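Local coordinates for protein D-3-phosphoglycerate dehydrogenase (Sulfolobus tokodaii, PDB 2EKL) that probably oxidises D-3-phosphoglycerate with NAD as coenzyme, the reaction that opens the phosphorylated route to serine, at residues A100-A105 with G285-A291; N230-V235 with D257-N261. All blocks are in the same frame, centred on the assembly; numbering follows the deposited sequence.

Contact 1 of 2, residues A100-A105 with G285-A291; sequences ASTDSA and GAQTKEA. With NAD (nicotinamide-adenine-dinucleotide), chain B.
Ser104 and Thr288 meet through their hydroxyls: Thr288 OG1 donates to Ser104 OG over 2.7 Å, joining the first turn of helix 102-118 to the start of helix 289-309. A chi1 of -73° sets Ser104 OG opposite its own carbonyl carbon and out toward the other segment, where Thr288 CG2 also packs against it. Thr288 is the N-cap of its helix. Its OG1 accepts from Ala291 N at 3.0 Å, so the same oxygen caps the helix and donates to Ser104. Ala291, in the first turn of that helix, puts its CB 3.6 Å from Ser104 OG, and Ser101 CB is also near it. Beside it the packing tightens, for Ser101 CB stands 3.5 Å from Ala286 CB, shorter than normal carbon contact.

Gly285 contributes backbone alone. Its carbonyl oxygen approaches Ser104 CB at 3.3 Å and faces Ser104 O, another acceptor; Arg118 of the second subunit reaches both oxygens, bonding to Ser104 O and weakly to Gly285 O. On the coenzyme side, bare Gly285 CA sits 3.2 Å from NAD O7N, while Ser101 OG comes within 3.2 Å of NAD C5N, putting both segments against the nicotinamide end.

The two segments lie where the chain crosses between the two lobes of the D-2-hydroxyacid dehydrogenase fold, beside the cleft that holds NAD. Ser104 OG also bonds to Glu139 of the second subunit, which completes a chain of hydrogen bonds from a helix amide through two hydroxyls to a carboxylate across the dimer interface. Ser104 OG and Thr288 OG1 thus each have two partners, which should restrict the rotation of both hydroxyls, and the relay ties the linker between the lobes to the second subunit next to the nicotinamide pocket.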
ATOM      1  N   ALA A 100       3.643 -20.280  -5.522  1.00 17.82           N
ATOM      2  CA  ALA A 100       2.627 -20.344  -4.474  1.00 17.77           C
ATOM      3  C   ALA A 100       2.289 -19.036  -3.751  1.00 18.52           C
ATOM      4  O   ALA A 100       1.194 -18.896  -3.206  1.00 19.72           O
ATOM      5  CB  ALA A 100       3.023 -21.391  -3.448  1.00 19.97           C
ATOM      6  N   SER A 101       3.209 -18.077  -3.748  1.00 18.35           N
ATOM      7  CA  SER A 101       2.959 -16.828  -3.036  1.00 17.18           C
ATOM      8  C   SER A 101       2.823 -15.591  -3.918  1.00 18.38           C
ATOM      9  O   SER A 101       2.784 -14.469  -3.409  1.00 16.56           O
ATOM     10  CB  SER A 101       4.077 -16.585  -2.021  1.00 18.77           C
ATOM     11  OG  SER A 101       5.286 -16.235  -2.671  1.00 20.72           O
ATOM     12  N   THR A 102       2.731 -15.792  -5.228  1.00 15.61           N
ATOM     13  CA  THR A 102       2.637 -14.678  -6.169  1.00 16.47           C
ATOM     14  C   THR A 102       1.777 -13.486  -5.749  1.00 15.77           C
ATOM     15  O   THR A 102       2.288 -12.375  -5.616  1.00 15.73           O
ATOM     16  CB  THR A 102       2.153 -15.159  -7.558  1.00 16.43           C
ATOM     17  OG1 THR A 102       3.071 -16.134  -8.072  1.00 17.73           O
ATOM     18  CG2 THR A 102       2.075 -13.988  -8.532  1.00 19.04           C
ATOM     19  N   ASP A 103       0.480 -13.698  -5.533  1.00 14.16           N
ATOM     20  CA  ASP A 103      -0.389 -12.575  -5.176  1.00 15.25           C
ATOM     21  C   ASP A 103      -0.014 -11.877  -3.875  1.00 14.51           C
ATOM     22  O   ASP A 103      -0.182 -10.663  -3.747  1.00 14.91           O
ATOM     23  CB  ASP A 103      -1.863 -13.007  -5.130  1.00 14.41           C
ATOM     24  CG  ASP A 103      -2.424 -13.330  -6.510  1.00 19.16           C
ATOM     25  OD1 ASP A 103      -1.960 -12.734  -7.510  1.00 17.83           O
ATOM     26  OD2 ASP A 103      -3.346 -14.171  -6.595  1.00 18.85           O
ATOM     27  N   SER A 104       0.487 -12.630  -2.905  1.00 14.39           N
ATOM     28  CA  SER A 104       0.885 -12.013  -1.644  1.00 14.27           C
ATOM     29  C   SER A 104       2.114 -11.127  -1.854  1.00 14.84           C
ATOM     30  O   SER A 104       2.220 -10.051  -1.263  1.00 14.67           O
ATOM     31  CB  SER A 104       1.164 -13.087  -0.593  1.00 13.44           C
ATOM     32  OG  SER A 104      -0.060 -13.654  -0.147  1.00 14.77           O
ATOM     33  N   ALA A 105       3.032 -11.567  -2.708  1.00 13.08           N
ATOM     34  CA  ALA A 105       4.236 -10.784  -2.986  1.00 13.76           C
ATOM     35  C   ALA A 105       3.864  -9.545  -3.800  1.00 14.92           C
ATOM     36  O   ALA A 105       4.409  -8.458  -3.584  1.00 13.83           O
ATOM     37  CB  ALA A 105       5.266 -11.640  -3.742  1.00 13.62           C
ATOM     38  N   GLY A 285       6.911 -11.129   2.313  1.00 14.14           N
ATOM     39  CA  GLY A 285       6.254 -11.256   1.019  1.00 14.55           C
ATOM     40  C   GLY A 285       5.361 -12.469   0.818  1.00 16.27           C
ATOM     41  O   GLY A 285       4.329 -12.381   0.148  1.00 14.64           O
ATOM     42  N   ALA A 286       5.753 -13.607   1.384  1.00 15.71           N
ATOM     43  CA  ALA A 286       4.965 -14.830   1.256  1.00 16.06           C
ATOM     44  C   ALA A 286       4.242 -15.135   2.564  1.00 16.45           C
ATOM     45  O   ALA A 286       3.623 -16.189   2.710  1.00 17.68           O
ATOM     46  CB  ALA A 286       5.878 -16.003   0.890  1.00 14.57           C
ATOM     47  N   GLN A 287       4.307 -14.205   3.509  1.00 16.63           N
ATOM     48  CA  GLN A 287       3.687 -14.421   4.807  1.00 18.36           C
ATOM     49  C   GLN A 287       2.220 -14.042   4.978  1.00 17.25           C
ATOM     50  O   GLN A 287       1.897 -13.066   5.651  1.00 17.55           O
ATOM     51  CB  GLN A 287       4.516 -13.735   5.894  1.00 20.72           C
ATOM     52  CG  GLN A 287       5.902 -14.339   6.079  1.00 24.00           C
ATOM     53  CD  GLN A 287       5.844 -15.776   6.559  1.00 27.23           C
ATOM     54  OE1 GLN A 287       5.227 -16.074   7.582  1.00 30.79           O
ATOM     55  NE2 GLN A 287       6.489 -16.673   5.825  1.00 29.90           N
ATOM     56  N   THR A 288       1.336 -14.808   4.348  1.00 17.53           N
ATOM     57  CA  THR A 288      -0.101 -14.607   4.507  1.00 16.55           C
ATOM     58  C   THR A 288      -0.669 -15.992   4.783  1.00 16.37           C
ATOM     59  O   THR A 288      -0.069 -17.001   4.409  1.00 16.84           O
ATOM     60  CB  THR A 288      -0.787 -14.034   3.246  1.00 17.41           C
ATOM     61  OG1 THR A 288      -0.610 -14.933   2.143  1.00 17.79           O
ATOM     62  CG2 THR A 288      -0.218 -12.665   2.902  1.00 15.92           C
ATOM     63  N   LYS A 289      -1.813 -16.045   5.448  1.00 16.78           N
ATOM     64  CA  LYS A 289      -2.450 -17.318   5.757  1.00 17.64           C
ATOM     65  C   LYS A 289      -2.713 -18.091   4.465  1.00 17.26           C
ATOM     66  O   LYS A 289      -2.439 -19.296   4.373  1.00 16.09           O
ATOM     67  CB  LYS A 289      -3.766 -17.062   6.499  1.00 21.29           C
ATOM     68  CG  LYS A 289      -4.616 -18.300   6.738  1.00 27.19           C
ATOM     69  CD  LYS A 289      -5.868 -17.966   7.545  1.00 31.31           C
ATOM     70  CE  LYS A 289      -6.720 -16.887   6.880  1.00 35.34           C
ATOM     71  NZ  LYS A 289      -7.271 -17.309   5.559  1.00 37.42           N
ATOM     72  N   GLU A 290      -3.225 -17.385   3.463  1.00 15.94           N
ATOM     73  CA  GLU A 290      -3.546 -17.997   2.178  1.00 16.81           C
ATOM     74  C   GLU A 290      -2.327 -18.537   1.432  1.00 16.66           C
ATOM     75  O   GLU A 290      -2.352 -19.669   0.936  1.00 16.91           O
ATOM     76  CB  GLU A 290      -4.296 -16.995   1.287  1.00 16.86           C
ATOM     77  CG  GLU A 290      -5.684 -16.588   1.790  1.00 18.29           C
ATOM     78  CD  GLU A 290      -5.651 -15.575   2.930  1.00 18.62           C
ATOM     79  OE1 GLU A 290      -4.563 -15.052   3.254  1.00 18.13           O
ATOM     80  OE2 GLU A 290      -6.732 -15.289   3.494  1.00 19.04           O
ATOM     81  N   ALA A 291      -1.265 -17.738   1.339  1.00 15.56           N
ATOM     82  CA  ALA A 291      -0.059 -18.174   0.641  1.00 15.35           C
ATOM     83  C   ALA A 291       0.601 -19.356   1.338  1.00 16.19           C
ATOM     84  O   ALA A 291       1.031 -20.312   0.689  1.00 16.08           O
ATOM     85  CB  ALA A 291       0.935 -17.018   0.523  1.00 14.35           C
TER
HETATM   86  PA  NAD B1300       9.588 -15.533 -12.230  1.00 21.06           P
HETATM   87  O1A NAD B1300       8.189 -15.756 -12.635  1.00 20.44           O
HETATM   88  O2A NAD B1300      10.569 -16.654 -12.532  1.00 18.98           O
HETATM   89  O5B NAD B1300      10.054 -14.160 -12.911  1.00 21.90           O
HETATM   90  C5B NAD B1300      11.387 -13.708 -12.732  1.00 21.47           C
HETATM   91  C4B NAD B1300      11.687 -12.824 -14.088  1.00 23.44           C
HETATM   92  O4B NAD B1300      12.833 -11.977 -13.905  1.00 24.95           O
HETATM   93  C3B NAD B1300      11.816 -13.762 -15.335  1.00 23.53           C
HETATM   94  O3B NAD B1300      10.938 -13.365 -16.387  1.00 21.77           O
HETATM   95  C2B NAD B1300      13.319 -13.695 -15.631  1.00 25.95           C
HETATM   96  O2B NAD B1300      13.744 -13.969 -16.944  1.00 25.74           O
HETATM   97  C1B NAD B1300      13.579 -12.326 -15.118  1.00 25.19           C
HETATM   98  N9A NAD B1300      15.032 -12.009 -14.948  1.00 26.04           N
HETATM   99  C8A NAD B1300      16.074 -12.769 -14.436  1.00 26.96           C
HETATM  100  N7A NAD B1300      17.224 -12.057 -14.487  1.00 28.93           N
HETATM  101  C5A NAD B1300      16.942 -10.848 -15.024  1.00 29.54           C
HETATM  102  C6A NAD B1300      17.708  -9.657 -15.342  1.00 31.61           C
HETATM  103  N6A NAD B1300      19.008  -9.598 -15.105  1.00 34.11           N
HETATM  104  N1A NAD B1300      17.055  -8.518 -15.925  1.00 31.28           N
HETATM  105  C2A NAD B1300      15.651  -8.521 -16.206  1.00 31.34           C
HETATM  106  N3A NAD B1300      14.900  -9.680 -15.899  1.00 26.81           N
HETATM  107  C4A NAD B1300      15.542 -10.809 -15.322  1.00 27.80           C
HETATM  108  O3  NAD B1300       9.656 -15.299 -10.637  1.00 21.21           O
HETATM  109  PN  NAD B1300       8.577 -14.633  -9.639  1.00 21.77           P
HETATM  110  O1N NAD B1300       7.842 -13.568 -10.336  1.00 21.50           O
HETATM  111  O2N NAD B1300       7.760 -15.783  -9.153  1.00 22.91           O
HETATM  112  O5D NAD B1300       9.581 -14.159  -8.520  1.00 23.42           O
HETATM  113  C5D NAD B1300      10.310 -12.963  -8.699  1.00 22.92           C
HETATM  114  C4D NAD B1300      11.241 -12.701  -7.534  1.00 24.51           C
HETATM  115  O4D NAD B1300      10.532 -12.490  -6.326  1.00 21.35           O
HETATM  116  C3D NAD B1300      12.265 -13.823  -7.199  1.00 23.97           C
HETATM  117  O3D NAD B1300      13.557 -13.270  -6.902  1.00 25.10           O
HETATM  118  C2D NAD B1300      11.628 -14.546  -6.069  1.00 23.92           C
HETATM  119  O2D NAD B1300      12.523 -15.414  -5.401  1.00 25.81           O
HETATM  120  C1D NAD B1300      11.083 -13.348  -5.342  1.00 23.02           C
HETATM  121  N1N NAD B1300      10.020 -13.573  -4.322  1.00 21.81           N
HETATM  122  C2N NAD B1300      10.144 -12.902  -3.066  1.00 21.52           C
HETATM  123  C3N NAD B1300       9.137 -13.102  -2.075  1.00 21.19           C
HETATM  124  C7N NAD B1300       9.256 -12.405  -0.773  1.00 20.79           C
HETATM  125  O7N NAD B1300       8.819 -13.063   0.314  1.00 21.24           O
HETATM  126  N7N NAD B1300       9.760 -11.190  -0.617  1.00 20.69           N
HETATM  127  C4N NAD B1300       8.002 -14.008  -2.399  1.00 22.15           C
HETATM  128  C5N NAD B1300       7.890 -14.684  -3.679  1.00 22.62           C
HETATM  129  C6N NAD B1300       8.919 -14.457  -4.648  1.00 22.58           C

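Contact 2 of 2, residues N230-V235 with D257-N261; sequences NTSRAV and DVFWN. With NAD (nicotinamide-adenine-dinucleotide), chain B.
A chi1 of -62° puts Val258 CG1 opposite its carbonyl carbon and leaves CG2 between the backbone N and that carbon, pressed on the Ala234 backbone, 3.4 Å from Ala234 N; Trp260, at chi1 -60°, swings its indole over the same alanine. This joins the loops that follow two neighbouring parallel strands of the Rossmann-type NAD domain, at the ends that hold the nicotinamide. Ala234 CB makes a CH-pi contact with Trp260, 3.8 Å from the centroid of the five-membered ring and almost on its normal, while Trp260 NE1 is hydrogen-bonded to Val237 O.

Next to the strands, Asp257 N donates to Asn230 O over 3.0 Å and carries the sheet pairing into the loops. The Asn230 amide shapes its own loop: OD1 accepts from Ser232 N, an Asx turn, and from Ser232 OG, the two arriving from opposite faces of its plane, and ND2 donates to Arg233 O at 3.0 Å and is also hydrogen-bonded to Tyr254 OH. That leaves the amide little freedom to rotate, and Val258 CG2 sits over one face of it. Both loops then grip the coenzyme carboxamide: NAD N7N donates to Thr231 O at 3.2 Å and to Asp257 OD2 at 2.7 Å.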
ATOM      1  N   ASN A 230      11.808  -3.148  -3.978  1.00 13.82           N
ATOM      2  CA  ASN A 230      12.413  -4.455  -4.187  1.00 15.18           C
ATOM      3  C   ASN A 230      11.820  -5.536  -3.290  1.00 16.80           C
ATOM      4  O   ASN A 230      11.986  -5.501  -2.075  1.00 16.96           O
ATOM      5  CB  ASN A 230      13.928  -4.367  -3.948  1.00 15.91           C
ATOM      6  CG  ASN A 230      14.661  -5.659  -4.306  1.00 16.12           C
ATOM      7  OD1 ASN A 230      14.058  -6.627  -4.768  1.00 17.30           O
ATOM      8  ND2 ASN A 230      15.972  -5.671  -4.092  1.00 16.64           N
ATOM      9  N   THR A 231      11.112  -6.485  -3.897  1.00 15.53           N
ATOM     10  CA  THR A 231      10.549  -7.599  -3.142  1.00 16.44           C
ATOM     11  C   THR A 231      11.073  -8.903  -3.729  1.00 17.40           C
ATOM     12  O   THR A 231      10.546  -9.973  -3.437  1.00 19.49           O
ATOM     13  CB  THR A 231       9.005  -7.628  -3.184  1.00 15.71           C
ATOM     14  OG1 THR A 231       8.557  -7.669  -4.543  1.00 16.89           O
ATOM     15  CG2 THR A 231       8.429  -6.406  -2.489  1.00 15.74           C
ATOM     16  N   SER A 232      12.117  -8.808  -4.547  1.00 19.01           N
ATOM     17  CA  SER A 232      12.699  -9.992  -5.172  1.00 19.36           C
ATOM     18  C   SER A 232      13.921 -10.496  -4.405  1.00 19.77           C
ATOM     19  O   SER A 232      13.791 -11.349  -3.523  1.00 18.53           O
ATOM     20  CB  SER A 232      13.054  -9.701  -6.638  1.00 18.52           C
ATOM     21  OG  SER A 232      13.983  -8.639  -6.768  1.00 22.47           O
ATOM     22  N   ARG A 233      15.102  -9.983  -4.740  1.00 21.77           N
ATOM     23  CA  ARG A 233      16.334 -10.378  -4.060  1.00 23.22           C
ATOM     24  C   ARG A 233      17.225  -9.170  -3.790  1.00 21.33           C
ATOM     25  O   ARG A 233      17.392  -8.304  -4.648  1.00 20.53           O
ATOM     26  CB  ARG A 233      17.121 -11.395  -4.889  1.00 27.72           C
ATOM     27  CG  ARG A 233      16.576 -12.810  -4.839  1.00 34.47           C
ATOM     28  CD  ARG A 233      17.689 -13.809  -5.100  1.00 40.45           C
ATOM     29  NE  ARG A 233      17.235 -15.191  -5.000  1.00 44.86           N
ATOM     30  CZ  ARG A 233      18.041 -16.246  -5.070  1.00 46.47           C
ATOM     31  NH1 ARG A 233      19.346 -16.072  -5.240  1.00 47.04           N
ATOM     32  NH2 ARG A 233      17.544 -17.473  -4.976  1.00 46.71           N
ATOM     33  N   ALA A 234      17.804  -9.123  -2.598  1.00 19.99           N
ATOM     34  CA  ALA A 234      18.673  -8.016  -2.226  1.00 20.66           C
ATOM     35  C   ALA A 234      19.890  -7.915  -3.143  1.00 20.72           C
ATOM     36  O   ALA A 234      20.282  -6.819  -3.539  1.00 21.33           O
ATOM     37  CB  ALA A 234      19.122  -8.168  -0.771  1.00 19.57           C
ATOM     38  N   VAL A 235      20.478  -9.058  -3.493  1.00 22.51           N
ATOM     39  CA  VAL A 235      21.666  -9.073  -4.348  1.00 23.31           C
ATOM     40  C   VAL A 235      21.467  -8.474  -5.741  1.00 23.24           C
ATOM     41  O   VAL A 235      22.442  -8.217  -6.450  1.00 23.45           O
ATOM     42  CB  VAL A 235      22.239 -10.510  -4.503  1.00 23.88           C
ATOM     43  CG1 VAL A 235      22.600 -11.072  -3.139  1.00 26.45           C
ATOM     44  CG2 VAL A 235      21.237 -11.408  -5.204  1.00 23.38           C
ATOM     45  N   ASP A 257      11.529  -5.592   0.881  1.00 13.62           N
ATOM     46  CA  ASP A 257      11.098  -6.655   1.777  1.00 13.81           C
ATOM     47  C   ASP A 257      12.300  -7.584   1.972  1.00 13.42           C
ATOM     48  O   ASP A 257      12.240  -8.543   2.738  1.00 15.89           O
ATOM     49  CB  ASP A 257       9.934  -7.435   1.155  1.00 14.13           C
ATOM     50  CG  ASP A 257       9.396  -8.518   2.076  1.00 13.89           C
ATOM     51  OD1 ASP A 257       9.097  -8.212   3.253  1.00 13.52           O
ATOM     52  OD2 ASP A 257       9.261  -9.677   1.622  1.00 16.26           O
ATOM     53  N   VAL A 258      13.388  -7.285   1.269  1.00 15.51           N
ATOM     54  CA  VAL A 258      14.599  -8.103   1.349  1.00 17.93           C
ATOM     55  C   VAL A 258      15.865  -7.286   1.617  1.00 20.64           C
ATOM     56  O   VAL A 258      16.072  -6.215   1.037  1.00 19.48           O
ATOM     57  CB  VAL A 258      14.795  -8.913   0.044  1.00 17.19           C
ATOM     58  CG1 VAL A 258      13.624  -9.866  -0.154  1.00 18.07           C
ATOM     59  CG2 VAL A 258      14.921  -7.966  -1.143  1.00 18.32           C
ATOM     60  N   PHE A 259      16.712  -7.795   2.505  1.00 22.20           N
ATOM     61  CA  PHE A 259      17.956  -7.117   2.846  1.00 22.84           C
ATOM     62  C   PHE A 259      19.117  -8.086   2.654  1.00 24.15           C
ATOM     63  O   PHE A 259      18.960  -9.296   2.812  1.00 25.05           O
ATOM     64  CB  PHE A 259      17.916  -6.622   4.296  1.00 23.40           C
ATOM     65  CG  PHE A 259      18.221  -5.155   4.444  1.00 21.10           C
ATOM     66  CD1 PHE A 259      17.377  -4.195   3.893  1.00 22.23           C
ATOM     67  CD2 PHE A 259      19.356  -4.731   5.134  1.00 20.62           C
ATOM     68  CE1 PHE A 259      17.658  -2.835   4.023  1.00 21.88           C
ATOM     69  CE2 PHE A 259      19.645  -3.376   5.270  1.00 21.16           C
ATOM     70  CZ  PHE A 259      18.795  -2.425   4.713  1.00 24.01           C
ATOM     71  N   TRP A 260      20.279  -7.546   2.301  1.00 24.43           N
ATOM     72  CA  TRP A 260      21.466  -8.357   2.067  1.00 26.31           C
ATOM     73  C   TRP A 260      21.703  -9.290   3.246  1.00 26.64           C
ATOM     74  O   TRP A 260      22.061 -10.454   3.066  1.00 29.04           O
ATOM     75  CB  TRP A 260      22.653  -7.428   1.817  1.00 25.46           C
ATOM     76  CG  TRP A 260      22.397  -6.552   0.618  1.00 24.19           C
ATOM     77  CD1 TRP A 260      22.710  -6.829  -0.684  1.00 24.00           C
ATOM     78  CD2 TRP A 260      21.675  -5.314   0.602  1.00 23.74           C
ATOM     79  NE1 TRP A 260      22.222  -5.842  -1.511  1.00 23.68           N
ATOM     80  CE2 TRP A 260      21.583  -4.901  -0.749  1.00 23.92           C
ATOM     81  CE3 TRP A 260      21.092  -4.514   1.593  1.00 24.76           C
ATOM     82  CZ2 TRP A 260      20.929  -3.724  -1.129  1.00 23.26           C
ATOM     83  CZ3 TRP A 260      20.443  -3.342   1.213  1.00 23.92           C
ATOM     84  CH2 TRP A 260      20.367  -2.960  -0.139  1.00 22.67           C
ATOM     85  N   ASN A 261      21.476  -8.769   4.447  1.00 27.91           N
ATOM     86  CA  ASN A 261      21.601  -9.531   5.685  1.00 27.95           C
ATOM     87  C   ASN A 261      20.403  -9.143   6.542  1.00 27.33           C
ATOM     88  O   ASN A 261      20.168  -7.959   6.787  1.00 26.11           O
ATOM     89  CB  ASN A 261      22.902  -9.189   6.415  1.00 28.28           C
ATOM     90  CG  ASN A 261      24.100  -9.929   5.849  1.00 30.25           C
ATOM     91  OD1 ASN A 261      24.182 -11.155   5.929  1.00 31.60           O
ATOM     92  ND2 ASN A 261      25.035  -9.187   5.268  1.00 32.70           N
TER
HETATM   93  PA  NAD B1300       9.588 -15.533 -12.230  1.00 21.06           P
HETATM   94  O1A NAD B1300       8.189 -15.756 -12.635  1.00 20.44           O
HETATM   95  O2A NAD B1300      10.569 -16.654 -12.532  1.00 18.98           O
HETATM   96  O5B NAD B1300      10.054 -14.160 -12.911  1.00 21.90           O
HETATM   97  C5B NAD B1300      11.387 -13.708 -12.732  1.00 21.47           C
HETATM   98  C4B NAD B1300      11.687 -12.824 -14.088  1.00 23.44           C
HETATM   99  O4B NAD B1300      12.833 -11.977 -13.905  1.00 24.95           O
HETATM  100  C3B NAD B1300      11.816 -13.762 -15.335  1.00 23.53           C
HETATM  101  O3B NAD B1300      10.938 -13.365 -16.387  1.00 21.77           O
HETATM  102  C2B NAD B1300      13.319 -13.695 -15.631  1.00 25.95           C
HETATM  103  O2B NAD B1300      13.744 -13.969 -16.944  1.00 25.74           O
HETATM  104  C1B NAD B1300      13.579 -12.326 -15.118  1.00 25.19           C
HETATM  105  N9A NAD B1300      15.032 -12.009 -14.948  1.00 26.04           N
HETATM  106  C8A NAD B1300      16.074 -12.769 -14.436  1.00 26.96           C
HETATM  107  N7A NAD B1300      17.224 -12.057 -14.487  1.00 28.93           N
HETATM  108  C5A NAD B1300      16.942 -10.848 -15.024  1.00 29.54           C
HETATM  109  C6A NAD B1300      17.708  -9.657 -15.342  1.00 31.61           C
HETATM  110  N6A NAD B1300      19.008  -9.598 -15.105  1.00 34.11           N
HETATM  111  N1A NAD B1300      17.055  -8.518 -15.925  1.00 31.28           N
HETATM  112  C2A NAD B1300      15.651  -8.521 -16.206  1.00 31.34           C
HETATM  113  N3A NAD B1300      14.900  -9.680 -15.899  1.00 26.81           N
HETATM  114  C4A NAD B1300      15.542 -10.809 -15.322  1.00 27.80           C
HETATM  115  O3  NAD B1300       9.656 -15.299 -10.637  1.00 21.21           O
HETATM  116  PN  NAD B1300       8.577 -14.633  -9.639  1.00 21.77           P
HETATM  117  O1N NAD B1300       7.842 -13.568 -10.336  1.00 21.50           O
HETATM  118  O2N NAD B1300       7.760 -15.783  -9.153  1.00 22.91           O
HETATM  119  O5D NAD B1300       9.581 -14.159  -8.520  1.00 23.42           O
HETATM  120  C5D NAD B1300      10.310 -12.963  -8.699  1.00 22.92           C
HETATM  121  C4D NAD B1300      11.241 -12.701  -7.534  1.00 24.51           C
HETATM  122  O4D NAD B1300      10.532 -12.490  -6.326  1.00 21.35           O
HETATM  123  C3D NAD B1300      12.265 -13.823  -7.199  1.00 23.97           C
HETATM  124  O3D NAD B1300      13.557 -13.270  -6.902  1.00 25.10           O
HETATM  125  C2D NAD B1300      11.628 -14.546  -6.069  1.00 23.92           C
HETATM  126  O2D NAD B1300      12.523 -15.414  -5.401  1.00 25.81           O
HETATM  127  C1D NAD B1300      11.083 -13.348  -5.342  1.00 23.02           C
HETATM  128  N1N NAD B1300      10.020 -13.573  -4.322  1.00 21.81           N
HETATM  129  C2N NAD B1300      10.144 -12.902  -3.066  1.00 21.52           C
HETATM  130  C3N NAD B1300       9.137 -13.102  -2.075  1.00 21.19           C
HETATM  131  C7N NAD B1300       9.256 -12.405  -0.773  1.00 20.79           C
HETATM  132  O7N NAD B1300       8.819 -13.063   0.314  1.00 21.24           O
HETATM  133  N7N NAD B1300       9.760 -11.190  -0.617  1.00 20.69           N
HETATM  134  C4N NAD B1300       8.002 -14.008  -2.399  1.00 22.15           C
HETATM  135  C5N NAD B1300       7.890 -14.684  -3.679  1.00 22.62           C
HETATM  136  C6N NAD B1300       8.919 -14.457  -4.648  1.00 22.58           C

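In the fold
The chain visits the four segments in the order 100-105, 230-235, 257-261 and 285-291, so contact 2 falls wholly within the sequence bracketed by contact 1. Their centres are about 16 Å apart. Contact 2 lies at the ends of two neighbouring strands of the seven-stranded parallel sheet, 226-230 and 251-256, which form one beta-alpha-beta unit with helix 239-247 between them. Contact 1 pairs helices 102-118 and 289-309 at the passage toward the lobe with the five-stranded sheet. They meet where Gly285 N approaches Asp257 OD2 at 2.8 Å, a probable hydrogen bond. Both border NAD, so the nicotinamide is held at the junction of the two lobes.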